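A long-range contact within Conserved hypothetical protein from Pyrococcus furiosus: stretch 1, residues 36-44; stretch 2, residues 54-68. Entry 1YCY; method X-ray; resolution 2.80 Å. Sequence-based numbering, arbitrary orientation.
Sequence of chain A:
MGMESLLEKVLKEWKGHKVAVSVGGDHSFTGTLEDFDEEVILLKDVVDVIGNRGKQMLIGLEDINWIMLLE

Stretch 1, residues 36-44: FDEEVILLK
Stretch 2, residues 54-68: GKQMLIGLEDINWIM

Strands 40-44 and 56-60 pair antiparallel, their N-to-C directions 159° apart and their axes approaching to 4.6 Å. In this register CA-CA separations alternate, 4.2 Å (V40-G60), 4.8 Å (L42-L58) and 4.5 Å (K44-Q56) at the non-hydrogen-bonded pairs against 5.3 Å (I41-I59) and 5.0 Å (L43-M57) at the hydrogen-bonded ones. I41 (phi/psi -131/141) and I59 (-149/134) form a hydrogen-bonded pair, I41 N to I59 O 2.7 Å, with a weak return bond from I59 N to I41 O, 3.1 Å. L43 and M57 repeat the pattern: L43 N to M57 O 2.8 Å, M57 N to L43 O 2.9 Å. Beyond the strand, L61 N donates to E39 O at 2.7 Å, nearly linear at 173°. Before V40 the chain turns tightly: D37 N bonds V40 O (2.8 Å), and V40 N bonds D37 OD1 (3.1 Å).

Side chains alternate between faces. V40, L42 (t, p), L58 and Q56 share one, where V40 CG2 meets L58 CD2 at 3.7 Å. On the other, I41 (p, t) packs CG1 on I59 CD1 (4.0 Å), CG2 on L61 CD2 (3.5 Å; L61 m, t) and CD1 on I67 CD1 (4.4 Å). L43 CD2 reaches I59 CD1 at 4.1 Å, extending this apolar patch, while the selenomethionine M57 (t, t, t) leads its end away.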

# COMPACT_ATOMS: atom_id res chain seq x y z
N PHE A 36 -8.76 -21.15 -26.76
CA PHE A 36 -9.25 -19.86 -26.31
C PHE A 36 -10.59 -19.45 -26.94
O PHE A 36 -11.03 -20.03 -27.93
CB PHE A 36 -8.23 -18.81 -26.71
CG PHE A 36 -8.15 -18.59 -28.20
CD1 PHE A 36 -9.01 -17.68 -28.82
CD2 PHE A 36 -7.25 -19.30 -28.97
CE1 PHE A 36 -8.96 -17.48 -30.18
CE2 PHE A 36 -7.19 -19.11 -30.34
CZ PHE A 36 -8.05 -18.20 -30.95
N ASP A 37 -11.19 -18.40 -26.38
CA ASP A 37 -12.33 -17.72 -27.02
C ASP A 37 -12.50 -16.27 -26.53
O ASP A 37 -11.54 -15.66 -26.01
CB ASP A 37 -13.62 -18.51 -26.79
CG ASP A 37 -14.04 -18.53 -25.33
OD1 ASP A 37 -13.14 -18.67 -24.47
OD2 ASP A 37 -15.26 -18.43 -25.04
N GLU A 38 -13.70 -15.71 -26.71
CA GLU A 38 -13.97 -14.31 -26.38
C GLU A 38 -13.82 -14.00 -24.89
O GLU A 38 -13.45 -12.89 -24.52
CB GLU A 38 -15.38 -13.94 -26.85
N GLU A 39 -14.11 -14.98 -24.04
CA GLU A 39 -14.07 -14.79 -22.59
C GLU A 39 -12.78 -15.31 -21.95
O GLU A 39 -12.24 -14.64 -21.07
CB GLU A 39 -15.29 -15.46 -21.94
N VAL A 40 -12.28 -16.48 -22.39
CA VAL A 40 -11.15 -17.13 -21.69
C VAL A 40 -10.06 -17.72 -22.58
O VAL A 40 -10.21 -17.81 -23.81
CB VAL A 40 -11.63 -18.28 -20.74
CG1 VAL A 40 -12.54 -17.73 -19.64
CG2 VAL A 40 -12.34 -19.38 -21.51
N ILE A 41 -8.95 -18.11 -21.93
CA ILE A 41 -7.92 -18.94 -22.56
C ILE A 41 -7.51 -20.14 -21.73
O ILE A 41 -7.36 -20.07 -20.50
CB ILE A 41 -6.65 -18.15 -23.00
CG1 ILE A 41 -5.74 -17.82 -21.82
CG2 ILE A 41 -7.03 -16.91 -23.80
CD1 ILE A 41 -4.39 -17.30 -22.26
N LEU A 42 -7.29 -21.24 -22.44
CA LEU A 42 -6.95 -22.49 -21.83
C LEU A 42 -5.49 -22.72 -22.09
O LEU A 42 -5.06 -22.74 -23.23
CB LEU A 42 -7.78 -23.61 -22.46
CG LEU A 42 -7.44 -25.06 -22.07
CD1 LEU A 42 -7.22 -25.26 -20.56
CD2 LEU A 42 -8.54 -25.98 -22.60
N LEU A 43 -4.73 -22.87 -21.01
CA LEU A 43 -3.34 -23.26 -21.10
C LEU A 43 -3.16 -24.72 -20.71
O LEU A 43 -3.88 -25.24 -19.86
CB LEU A 43 -2.47 -22.39 -20.18
CG LEU A 43 -1.77 -21.18 -20.79
CD1 LEU A 43 -2.76 -20.38 -21.66
CD2 LEU A 43 -1.11 -20.32 -19.67
N LYS A 44 -2.18 -25.35 -21.35
CA LYS A 44 -1.82 -26.74 -21.17
C LYS A 44 -0.37 -26.78 -20.68
O LYS A 44 0.43 -25.96 -21.10
CB LYS A 44 -1.99 -27.48 -22.52
CG LYS A 44 -1.64 -29.00 -22.54
CD LYS A 44 -1.71 -29.60 -23.98
N GLY A 54 0.61 -27.20 -13.29
CA GLY A 54 -0.66 -27.88 -13.54
C GLY A 54 -0.90 -28.43 -14.93
O GLY A 54 -0.50 -27.85 -15.94
N LYS A 55 -1.59 -29.56 -14.97
CA LYS A 55 -2.01 -30.14 -16.24
C LYS A 55 -2.66 -29.05 -17.12
O LYS A 55 -2.40 -29.01 -18.31
CB LYS A 55 -2.98 -31.32 -16.04
CG LYS A 55 -2.48 -32.42 -15.07
N GLN A 56 -3.47 -28.17 -16.54
CA GLN A 56 -4.16 -27.14 -17.32
C GLN A 56 -4.46 -25.87 -16.52
O GLN A 56 -4.21 -25.81 -15.31
CB GLN A 56 -5.45 -27.70 -17.92
CG GLN A 56 -5.25 -28.83 -18.93
CD GLN A 56 -6.44 -29.00 -19.87
OE1 GLN A 56 -7.58 -28.68 -19.52
NE2 GLN A 56 -6.17 -29.49 -21.06
N MSE A 57 -4.99 -24.85 -17.20
CA MSE A 57 -5.33 -23.59 -16.57
C MSE A 57 -6.31 -22.76 -17.38
O MSE A 57 -6.16 -22.59 -18.57
CB MSE A 57 -4.09 -22.78 -16.34
CG MSE A 57 -4.34 -21.31 -16.06
SE MSE A 57 -2.86 -20.64 -14.94
CE MSE A 57 -2.77 -18.62 -15.40
N LEU A 58 -7.32 -22.25 -16.70
CA LEU A 58 -8.28 -21.37 -17.32
C LEU A 58 -8.02 -19.97 -16.85
O LEU A 58 -7.68 -19.75 -15.69
CB LEU A 58 -9.69 -21.77 -16.94
CG LEU A 58 -10.48 -22.60 -17.94
CD1 LEU A 58 -11.76 -23.07 -17.26
CD2 LEU A 58 -10.80 -21.81 -19.20
N ILE A 59 -8.20 -19.01 -17.76
CA ILE A 59 -7.94 -17.61 -17.46
C ILE A 59 -8.85 -16.72 -18.26
O ILE A 59 -9.01 -16.92 -19.46
CB ILE A 59 -6.54 -17.20 -17.81
CG1 ILE A 59 -5.57 -18.37 -17.61
CG2 ILE A 59 -6.14 -16.02 -16.98
CD1 ILE A 59 -4.23 -18.11 -18.16
N GLY A 60 -9.43 -15.73 -17.60
CA GLY A 60 -10.38 -14.84 -18.26
C GLY A 60 -9.63 -13.71 -18.92
O GLY A 60 -8.66 -13.21 -18.38
N LEU A 61 -10.08 -13.32 -20.09
CA LEU A 61 -9.39 -12.26 -20.80
C LEU A 61 -9.41 -10.94 -20.02
O LEU A 61 -8.40 -10.23 -20.00
CB LEU A 61 -9.99 -12.12 -22.20
CG LEU A 61 -9.69 -13.37 -23.06
CD1 LEU A 61 -10.23 -13.26 -24.50
CD2 LEU A 61 -8.16 -13.63 -23.07
N GLU A 62 -10.52 -10.66 -19.33
CA GLU A 62 -10.69 -9.45 -18.49
C GLU A 62 -9.49 -9.14 -17.61
O GLU A 62 -9.07 -8.00 -17.53
CB GLU A 62 -11.93 -9.56 -17.60
N ASP A 63 -8.92 -10.15 -16.96
CA ASP A 63 -7.86 -9.88 -15.97
C ASP A 63 -6.47 -10.21 -16.47
O ASP A 63 -5.55 -10.45 -15.66
CB ASP A 63 -8.14 -10.65 -14.66
N ILE A 64 -6.30 -10.22 -17.78
CA ILE A 64 -4.97 -10.43 -18.38
C ILE A 64 -4.41 -9.08 -18.80
O ILE A 64 -5.09 -8.27 -19.45
CB ILE A 64 -5.00 -11.36 -19.60
CG1 ILE A 64 -5.36 -12.79 -19.20
CG2 ILE A 64 -3.63 -11.37 -20.30
CD1 ILE A 64 -5.82 -13.65 -20.37
N ASN A 65 -3.16 -8.86 -18.42
CA ASN A 65 -2.40 -7.68 -18.78
C ASN A 65 -1.88 -7.78 -20.20
O ASN A 65 -2.23 -6.98 -21.08
CB ASN A 65 -1.23 -7.50 -17.81
CG ASN A 65 -1.70 -7.08 -16.46
OD1 ASN A 65 -1.61 -7.81 -15.48
ND2 ASN A 65 -2.22 -5.89 -16.40
N TRP A 66 -1.06 -8.80 -20.42
CA TRP A 66 -0.52 -9.09 -21.73
C TRP A 66 -0.23 -10.54 -21.89
O TRP A 66 0.14 -11.22 -20.92
CB TRP A 66 0.77 -8.33 -21.96
CG TRP A 66 1.74 -8.35 -20.82
CD1 TRP A 66 1.92 -7.36 -19.89
CD2 TRP A 66 2.68 -9.37 -20.50
NE1 TRP A 66 2.92 -7.71 -19.01
CE2 TRP A 66 3.40 -8.94 -19.35
CE3 TRP A 66 2.97 -10.61 -21.05
CZ2 TRP A 66 4.39 -9.70 -18.76
CZ3 TRP A 66 3.97 -11.37 -20.46
CH2 TRP A 66 4.67 -10.91 -19.32
N ILE A 67 -0.36 -11.01 -23.14
CA ILE A 67 0.05 -12.35 -23.50
C ILE A 67 1.18 -12.22 -24.46
O ILE A 67 1.14 -11.41 -25.37
CB ILE A 67 -1.07 -13.16 -24.17
CG1 ILE A 67 -2.39 -13.03 -23.41
CG2 ILE A 67 -0.65 -14.63 -24.24
CD1 ILE A 67 -3.62 -13.40 -24.23
N MSE A 68 2.20 -13.04 -24.26
CA MSE A 68 3.39 -12.93 -25.03
C MSE A 68 3.86 -14.29 -25.54
O MSE A 68 3.87 -15.26 -24.80
CB MSE A 68 4.43 -12.31 -24.17
CG MSE A 68 5.80 -12.52 -24.66
SE MSE A 68 7.00 -11.38 -23.70
CE MSE A 68 7.06 -12.36 -21.96